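Local structure of penicillin-binding protein 1A (Mycobacterium tuberculosis, 5CXW) at residues A[40-53]-A[343-357]. The protein builds and cross-links peptidoglycan for the mycobacterial cell wall, its penicillin-sensitive transpeptidase domain, the part in this structure, joining the peptide side chains of the glycan strands. Residues are numbered along the deposited sequence; the frame is centred on the assembly and turned at random.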
ATOM      1  N   GLN A  40      -1.902   3.417 -20.456  1.00 19.13           N
ATOM      2  CA  GLN A  40      -0.522   3.830 -20.267  1.00 19.62           C
ATOM      3  C   GLN A  40      -0.010   3.322 -18.922  1.00 18.31           C
ATOM      4  O   GLN A  40       1.163   2.857 -18.841  1.00 18.48           O
ATOM      5  CB  GLN A  40      -0.349   5.352 -20.362  1.00 19.98           C
ATOM      6  CG  GLN A  40       1.060   5.880 -20.168  1.00 20.37           C
ATOM      7  CD  GLN A  40       1.184   7.371 -20.348  1.00 21.22           C
ATOM      8  OE1 GLN A  40       0.570   7.964 -21.247  1.00 22.01           O
ATOM      9  NE2 GLN A  40       2.041   7.991 -19.570  1.00 21.13           N
ATOM     10  N   ALA A  41      -0.846   3.416 -17.879  1.00 17.31           N
ATOM     11  CA  ALA A  41      -0.442   2.904 -16.536  1.00 16.48           C
ATOM     12  C   ALA A  41      -0.359   1.394 -16.531  1.00 16.59           C
ATOM     13  O   ALA A  41       0.607   0.784 -16.024  1.00 16.51           O
ATOM     14  CB  ALA A  41      -1.385   3.404 -15.456  1.00 15.75           C
ATOM     15  N   GLN A  42      -1.347   0.775 -17.141  1.00 17.18           N
ATOM     16  CA  GLN A  42      -1.376  -0.701 -17.221  1.00 18.10           C
ATOM     17  C   GLN A  42      -0.210  -1.261 -17.952  1.00 19.23           C
ATOM     18  O   GLN A  42       0.390  -2.217 -17.486  1.00 19.41           O
ATOM     19  CB  GLN A  42      -2.683  -1.188 -17.842  1.00 18.82           C
ATOM     20  CG  GLN A  42      -2.929  -2.694 -17.768  1.00 19.33           C
ATOM     21  CD  GLN A  42      -3.094  -3.199 -16.355  1.00 18.62           C
ATOM     22  OE1 GLN A  42      -3.563  -2.489 -15.481  1.00 17.80           O
ATOM     23  NE2 GLN A  42      -2.748  -4.470 -16.144  1.00 19.31           N
ATOM     24  N   ARG A  43       0.119  -0.701 -19.119  1.00 19.94           N
ATOM     25  CA  ARG A  43       1.294  -1.142 -19.883  1.00 21.41           C
ATOM     26  C   ARG A  43       2.596  -0.968 -19.078  1.00 20.36           C
ATOM     27  O   ARG A  43       3.493  -1.849 -19.109  1.00 20.46           O
ATOM     28  CB  ARG A  43       1.371  -0.408 -21.242  1.00 24.34           C
ATOM     29  CG  ARG A  43       0.280  -0.853 -22.269  1.00 27.52           C
ATOM     30  CD  ARG A  43       0.433  -0.290 -23.710  1.00 31.52           C
ATOM     31  NE  ARG A  43       1.378   0.792 -23.579  1.00 35.07           N
ATOM     32  CZ  ARG A  43       1.103   2.109 -23.491  1.00 37.02           C
ATOM     33  NH1 ARG A  43       2.149   2.941 -23.202  1.00 33.38           N
ATOM     34  NH2 ARG A  43      -0.175   2.600 -23.749  1.00 36.29           N
ATOM     35  N   ALA A  44       2.698   0.138 -18.348  1.00 18.63           N
ATOM     36  CA  ALA A  44       3.915   0.413 -17.531  1.00 18.35           C
ATOM     37  C   ALA A  44       4.043  -0.634 -16.434  1.00 17.49           C
ATOM     38  O   ALA A  44       5.165  -1.165 -16.194  1.00 17.79           O
ATOM     39  CB  ALA A  44       3.890   1.818 -16.927  1.00 17.69           C
ATOM     40  N   ALA A  45       2.934  -0.997 -15.806  1.00 16.96           N
ATOM     41  CA  ALA A  45       2.984  -1.998 -14.719  1.00 16.73           C
ATOM     42  C   ALA A  45       3.375  -3.356 -15.264  1.00 18.04           C
ATOM     43  O   ALA A  45       4.238  -4.030 -14.677  1.00 18.36           O
ATOM     44  CB  ALA A  45       1.638  -2.127 -14.002  1.00 16.10           C
ATOM     45  N   GLU A  46       2.722  -3.776 -16.361  1.00 19.12           N
ATOM     46  CA  GLU A  46       3.005  -5.067 -16.978  1.00 20.89           C
ATOM     47  C   GLU A  46       4.454  -5.186 -17.459  1.00 21.47           C
ATOM     48  O   GLU A  46       5.130  -6.220 -17.213  1.00 21.42           O
ATOM     49  CB  GLU A  46       1.996  -5.379 -18.101  1.00 22.54           C
ATOM     50  CG  GLU A  46       0.589  -5.610 -17.575  1.00 23.45           C
ATOM     51  CD  GLU A  46      -0.444  -6.044 -18.614  1.00 26.28           C
ATOM     52  OE1 GLU A  46      -0.053  -6.553 -19.690  1.00 30.87           O
ATOM     53  OE2 GLU A  46      -1.663  -5.930 -18.364  1.00 25.81           O
ATOM     54  N   LYS A  47       4.938  -4.137 -18.098  1.00 21.56           N
ATOM     55  CA  LYS A  47       6.328  -4.075 -18.516  1.00 23.18           C
ATOM     56  C   LYS A  47       7.332  -4.169 -17.359  1.00 21.74           C
ATOM     57  O   LYS A  47       8.384  -4.843 -17.477  1.00 21.88           O
ATOM     58  CB  LYS A  47       6.581  -2.792 -19.299  1.00 24.78           C
ATOM     59  CG  LYS A  47       7.985  -2.728 -19.831  1.00 27.90           C
ATOM     60  CD  LYS A  47       8.247  -1.438 -20.643  1.00 30.42           C
ATOM     61  CE  LYS A  47       9.768  -1.148 -20.793  1.00 32.23           C
ATOM     62  NZ  LYS A  47      10.719  -1.503 -19.654  1.00 31.54           N
ATOM     63  N   ALA A  48       7.021  -3.457 -16.273  1.00 19.55           N
ATOM     64  CA  ALA A  48       7.901  -3.421 -15.119  1.00 18.97           C
ATOM     65  C   ALA A  48       7.972  -4.807 -14.480  1.00 18.71           C
ATOM     66  O   ALA A  48       9.076  -5.301 -14.159  1.00 18.73           O
ATOM     67  CB  ALA A  48       7.405  -2.440 -14.111  1.00 17.89           C
ATOM     68  N   VAL A  49       6.816  -5.441 -14.305  1.00 18.35           N
ATOM     69  CA  VAL A  49       6.798  -6.780 -13.709  1.00 18.56           C
ATOM     70  C   VAL A  49       7.596  -7.752 -14.589  1.00 20.14           C
ATOM     71  O   VAL A  49       8.410  -8.519 -14.058  1.00 20.39           O
ATOM     72  CB  VAL A  49       5.370  -7.328 -13.476  1.00 18.31           C
ATOM     73  CG1 VAL A  49       5.357  -8.812 -13.052  1.00 18.76           C
ATOM     74  CG2 VAL A  49       4.660  -6.518 -12.436  1.00 17.14           C
ATOM     75  N   ALA A  50       7.409  -7.685 -15.905  1.00 21.22           N
ATOM     76  CA  ALA A  50       8.078  -8.605 -16.818  1.00 23.42           C
ATOM     77  C   ALA A  50       9.596  -8.398 -16.732  1.00 24.16           C
ATOM     78  O   ALA A  50      10.356  -9.363 -16.555  1.00 25.66           O
ATOM     79  CB  ALA A  50       7.556  -8.402 -18.203  1.00 24.24           C
ATOM     80  N   LYS A  51      10.009  -7.128 -16.729  1.00 23.49           N
ATOM     81  CA  LYS A  51      11.384  -6.760 -16.701  1.00 24.02           C
ATOM     82  C   LYS A  51      12.065  -7.272 -15.437  1.00 23.05           C
ATOM     83  O   LYS A  51      13.093  -7.925 -15.509  1.00 23.08           O
ATOM     84  CB  LYS A  51      11.539  -5.243 -16.791  1.00 24.39           C
ATOM     85  CG  LYS A  51      12.948  -4.742 -16.547  1.00 25.73           C
ATOM     86  CD  LYS A  51      13.115  -3.294 -16.977  1.00 27.00           C
ATOM     87  CE  LYS A  51      14.537  -2.873 -16.739  1.00 28.97           C
ATOM     88  NZ  LYS A  51      14.611  -1.404 -16.959  1.00 31.00           N
ATOM     89  N   TYR A  52      11.501  -6.941 -14.281  1.00 21.33           N
ATOM     90  CA  TYR A  52      12.153  -7.219 -13.011  1.00 21.14           C
ATOM     91  C   TYR A  52      12.011  -8.657 -12.506  1.00 21.67           C
ATOM     92  O   TYR A  52      12.823  -9.093 -11.699  1.00 22.07           O
ATOM     93  CB  TYR A  52      11.776  -6.156 -11.983  1.00 19.57           C
ATOM     94  CG  TYR A  52      12.385  -4.843 -12.390  1.00 19.56           C
ATOM     95  CD1 TYR A  52      13.750  -4.658 -12.344  1.00 20.07           C
ATOM     96  CD2 TYR A  52      11.604  -3.786 -12.873  1.00 19.13           C
ATOM     97  CE1 TYR A  52      14.330  -3.476 -12.799  1.00 20.56           C
ATOM     98  CE2 TYR A  52      12.178  -2.613 -13.282  1.00 19.53           C
ATOM     99  CZ  TYR A  52      13.538  -2.456 -13.246  1.00 20.34           C
ATOM    100  OH  TYR A  52      14.154  -1.301 -13.669  1.00 20.90           O
ATOM    101  N   LEU A  53      11.031  -9.410 -12.997  1.00 22.18           N
ATOM    102  CA  LEU A  53      10.934 -10.855 -12.668  1.00 23.01           C
ATOM    103  C   LEU A  53      11.615 -11.735 -13.720  1.00 24.89           C
ATOM    104  O   LEU A  53      11.690 -12.955 -13.535  1.00 25.42           O
ATOM    105  CB  LEU A  53       9.488 -11.297 -12.505  1.00 22.95           C
ATOM    106  CG  LEU A  53       9.012 -11.233 -11.039  1.00 22.67           C
ATOM    107  CD1 LEU A  53       9.256  -9.901 -10.375  1.00 22.08           C
ATOM    108  CD2 LEU A  53       7.553 -11.666 -10.999  1.00 23.16           C
ATOM    109  N   LEU A 343      13.619  -5.391  -5.772  1.00 14.67           N
ATOM    110  CA  LEU A 343      12.638  -5.558  -6.886  1.00 14.82           C
ATOM    111  C   LEU A 343      11.302  -4.838  -6.736  1.00 13.68           C
ATOM    112  O   LEU A 343      10.841  -4.288  -7.707  1.00 13.15           O
ATOM    113  CB  LEU A 343      12.369  -7.027  -7.251  1.00 15.60           C
ATOM    114  CG  LEU A 343      13.547  -7.911  -7.587  1.00 16.47           C
ATOM    115  CD1 LEU A 343      13.056  -9.300  -7.974  1.00 17.28           C
ATOM    116  CD2 LEU A 343      14.427  -7.289  -8.676  1.00 17.21           C
ATOM    117  N   PRO A 344      10.698  -4.793  -5.505  1.00 12.83           N
ATOM    118  CA  PRO A 344       9.403  -4.089  -5.453  1.00 12.43           C
ATOM    119  C   PRO A 344       9.539  -2.585  -5.742  1.00 12.07           C
ATOM    120  O   PRO A 344       8.700  -2.022  -6.445  1.00 11.88           O
ATOM    121  CB  PRO A 344       8.928  -4.311  -4.010  1.00 12.07           C
ATOM    122  CG  PRO A 344       9.678  -5.538  -3.552  1.00 12.30           C
ATOM    123  CD  PRO A 344      11.018  -5.438  -4.247  1.00 12.70           C
ATOM    124  N   SER A 345      10.631  -1.972  -5.300  1.00 12.22           N
ATOM    125  CA  SER A 345      10.907  -0.556  -5.591  1.00 12.17           C
ATOM    126  C   SER A 345      11.268  -0.344  -7.047  1.00 12.98           C
ATOM    127  O   SER A 345      10.858   0.642  -7.648  1.00 13.36           O
ATOM    128  CB  SER A 345      11.977  -0.017  -4.642  1.00 12.19           C
ATOM    129  OG  SER A 345      11.521   0.073  -3.329  1.00 11.87           O
ATOM    130  N   ASP A 346      11.981  -1.303  -7.677  1.00 13.49           N
ATOM    131  CA  ASP A 346      12.247  -1.239  -9.108  1.00 14.25           C
ATOM    132  C   ASP A 346      10.932  -1.216  -9.896  1.00 14.20           C
ATOM    133  O   ASP A 346      10.731  -0.359 -10.803  1.00 14.21           O
ATOM    134  CB  ASP A 346      13.081  -2.453  -9.578  1.00 15.62           C
ATOM    135  CG  ASP A 346      14.477  -2.498  -9.010  1.00 16.76           C
ATOM    136  OD1 ASP A 346      15.130  -1.449  -8.795  1.00 17.33           O
ATOM    137  OD2 ASP A 346      14.966  -3.632  -8.823  1.00 18.18           O
ATOM    138  N   ILE A 347       9.993  -2.111  -9.534  1.00 13.46           N
ATOM    139  CA  ILE A 347       8.725  -2.201 -10.210  1.00 13.59           C
ATOM    140  C   ILE A 347       7.876  -0.945  -9.954  1.00 13.13           C
ATOM    141  O   ILE A 347       7.246  -0.417 -10.867  1.00 13.50           O
ATOM    142  CB  ILE A 347       7.983  -3.503  -9.790  1.00 13.74           C
ATOM    143  CG1 ILE A 347       8.745  -4.753 -10.253  1.00 14.52           C
ATOM    144  CG2 ILE A 347       6.526  -3.482 -10.239  1.00 13.88           C
ATOM    145  CD1 ILE A 347       8.302  -6.079  -9.590  1.00 14.72           C
ATOM    146  N   TRP A 348       7.818  -0.530  -8.713  1.00 12.60           N
ATOM    147  CA  TRP A 348       7.035   0.658  -8.282  1.00 12.10           C
ATOM    148  C   TRP A 348       7.521   1.895  -9.083  1.00 12.34           C
ATOM    149  O   TRP A 348       6.726   2.634  -9.675  1.00 12.70           O
ATOM    150  CB  TRP A 348       7.231   0.887  -6.778  1.00 11.47           C
ATOM    151  CG  TRP A 348       6.576   2.171  -6.321  1.00 10.99           C
ATOM    152  CD1 TRP A 348       5.253   2.369  -6.047  1.00 10.74           C
ATOM    153  CD2 TRP A 348       7.219   3.444  -6.110  1.00 10.92           C
ATOM    154  NE1 TRP A 348       5.042   3.700  -5.685  1.00 10.77           N
ATOM    155  CE2 TRP A 348       6.224   4.365  -5.693  1.00 10.66           C
ATOM    156  CE3 TRP A 348       8.545   3.874  -6.174  1.00 11.13           C
ATOM    157  CZ2 TRP A 348       6.519   5.720  -5.371  1.00 10.58           C
ATOM    158  CZ3 TRP A 348       8.834   5.247  -5.875  1.00 11.08           C
ATOM    159  CH2 TRP A 348       7.827   6.131  -5.502  1.00 10.57           C
ATOM    160  N   LYS A 349       8.829   2.124  -9.075  1.00 12.30           N
ATOM    161  CA  LYS A 349       9.398   3.292  -9.761  1.00 13.03           C
ATOM    162  C   LYS A 349       9.065   3.267 -11.258  1.00 13.72           C
ATOM    163  O   LYS A 349       8.691   4.290 -11.870  1.00 13.90           O
ATOM    164  CB  LYS A 349      10.922   3.365  -9.550  1.00 13.45           C
ATOM    165  CG  LYS A 349      11.598   4.353 -10.540  1.00 14.52           C
ATOM    166  CD  LYS A 349      13.028   4.668 -10.164  1.00 14.93           C
ATOM    167  CE  LYS A 349      13.731   5.320 -11.341  1.00 16.33           C
ATOM    168  NZ  LYS A 349      13.193   6.690 -11.624  1.00 16.40           N
ATOM    169  N   ALA A 350       9.262   2.102 -11.875  1.00 14.11           N
ATOM    170  CA  ALA A 350       9.030   1.957 -13.312  1.00 14.80           C
ATOM    171  C   ALA A 350       7.561   2.122 -13.644  1.00 14.78           C
ATOM    172  O   ALA A 350       7.211   2.787 -14.644  1.00 14.73           O
ATOM    173  CB  ALA A 350       9.522   0.617 -13.782  1.00 15.56           C
ATOM    174  N   THR A 351       6.704   1.585 -12.796  1.00 14.27           N
ATOM    175  CA  THR A 351       5.261   1.722 -13.027  1.00 14.34           C
ATOM    176  C   THR A 351       4.858   3.188 -12.893  1.00 14.19           C
ATOM    177  O   THR A 351       4.103   3.738 -13.723  1.00 14.10           O
ATOM    178  CB  THR A 351       4.501   0.869 -12.003  1.00 14.18           C
ATOM    179  OG1 THR A 351       4.820  -0.540 -12.190  1.00 14.36           O
ATOM    180  CG2 THR A 351       2.963   1.057 -12.201  1.00 14.37           C
ATOM    181  N   MET A 352       5.352   3.827 -11.822  1.00 13.97           N
ATOM    182  CA  MET A 352       4.995   5.239 -11.565  1.00 14.43           C
ATOM    183  C   MET A 352       5.505   6.158 -12.690  1.00 14.97           C
ATOM    184  O   MET A 352       4.745   6.953 -13.241  1.00 15.20           O
ATOM    185  CB  MET A 352       5.481   5.709 -10.207  1.00 13.86           C
ATOM    186  CG  MET A 352       4.670   5.086  -9.053  1.00 13.78           C
ATOM    187  SD  MET A 352       3.021   5.779  -8.885  1.00 14.19           S
ATOM    188  CE  MET A 352       3.323   7.276  -7.930  1.00 13.97           C
ATOM    189  N   ASP A 353       6.771   5.994 -13.033  1.00 15.69           N
ATOM    190  CA  ASP A 353       7.422   6.811 -14.077  1.00 16.45           C
ATOM    191  C   ASP A 353       6.643   6.650 -15.403  1.00 17.31           C
ATOM    192  O   ASP A 353       6.305   7.625 -16.089  1.00 18.33           O
ATOM    193  CB  ASP A 353       8.888   6.384 -14.275  1.00 17.49           C
ATOM    194  CG  ASP A 353       9.830   6.888 -13.173  1.00 17.39           C
ATOM    195  OD1 ASP A 353       9.462   7.867 -12.463  1.00 17.37           O
ATOM    196  OD2 ASP A 353      10.969   6.377 -13.120  1.00 17.37           O
ATOM    197  N   GLY A 354       6.355   5.400 -15.763  1.00 17.17           N
ATOM    198  CA  GLY A 354       5.593   5.134 -16.961  1.00 17.33           C
ATOM    199  C   GLY A 354       4.173   5.677 -16.972  1.00 16.80           C
ATOM    200  O   GLY A 354       3.701   6.193 -17.998  1.00 17.07           O
ATOM    201  N   ALA A 355       3.458   5.491 -15.858  1.00 15.77           N
ATOM    202  CA  ALA A 355       2.077   5.895 -15.772  1.00 15.65           C
ATOM    203  C   ALA A 355       1.944   7.392 -15.800  1.00 16.02           C
ATOM    204  O   ALA A 355       0.956   7.901 -16.344  1.00 15.89           O
ATOM    205  CB  ALA A 355       1.454   5.345 -14.493  1.00 15.29           C
ATOM    206  N   LEU A 356       2.925   8.111 -15.260  1.00 16.06           N
ATOM    207  CA  LEU A 356       2.863   9.565 -15.117  1.00 16.74           C
ATOM    208  C   LEU A 356       3.655  10.327 -16.211  1.00 17.96           C
ATOM    209  O   LEU A 356       3.613  11.568 -16.258  1.00 17.76           O
ATOM    210  CB  LEU A 356       3.421   9.954 -13.765  1.00 16.76           C
ATOM    211  CG  LEU A 356       2.615   9.389 -12.592  1.00 16.47           C
ATOM    212  CD1 LEU A 356       3.236   9.835 -11.294  1.00 16.27           C
ATOM    213  CD2 LEU A 356       1.197   9.908 -12.696  1.00 16.96           C
ATOM    214  N   LYS A 357       4.335   9.578 -17.077  1.00 19.02           N
ATOM    215  CA  LYS A 357       5.090  10.155 -18.176  1.00 21.00           C
ATOM    216  C   LYS A 357       4.189  11.104 -18.985  1.00 21.45           C
ATOM    217  O   LYS A 357       3.071  10.777 -19.324  1.00 21.08           O
ATOM    218  CB  LYS A 357       5.642   9.074 -19.094  1.00 22.33           C
ATOM    219  CG  LYS A 357       6.592   9.651 -20.123  1.00 24.97           C
ATOM    220  CD  LYS A 357       7.200   8.544 -20.941  1.00 26.70           C
ATOM    221  CE  LYS A 357       8.247   9.137 -21.824  1.00 29.40           C
ATOM    222  NZ  LYS A 357       8.846   8.076 -22.683  1.00 31.70           N
TER
HETATM  223  O   HOH W   1      12.887   1.144 -11.791  1.00 24.19           O
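Ala44 presses its methyl into a hole formed by Ala350, Thr351, Gly354 and Ala355, where the nearly antiparallel helices 40-53 and 343-356 pack as a pair on one face of the five-stranded antiparallel sheet of this penicillin-binding fold. Small residues permit an axis separation of 7.7 Å: Gly354 has no side chain to obstruct Ala44, whose CB lies 3.7 Å from Gly354 CA, and the CB atoms of Ala41 and Ala355 touch at 3.6 Å. Thr351 suits this close passage because its hydroxyl folds back on its own helix; with OG1 beside the backbone N (chi1 -63°), it donates to Ile347 O, while CG2 meets Ala45 CB. Toward the sheet, branched Ile347 fills a hole among Ala48, Val49, Tyr52 and Leu53. The helices spread toward Tyr52, CA atoms 4.0 Å apart at Ala41 and Ala355 but 6.4 Å at Tyr52 and Leu343, and its large ring fills the wider gap. On the more polar solvent side, Asp346 CB lies over one ring face in a CH-pi contact; OD1 of Asp346 is hydrogen-bonded to NE2 of His280, and a water donates to Asp346 O and makes a weak contact with Tyr52 OH. At the far end, extended Gln40 suits because one amide offers two N-H groups to backbone carbonyls near its plane: NE2 donates to Lys357 O (3.0 Å, 157°) and Gly354 O (2.9 Å, 160°).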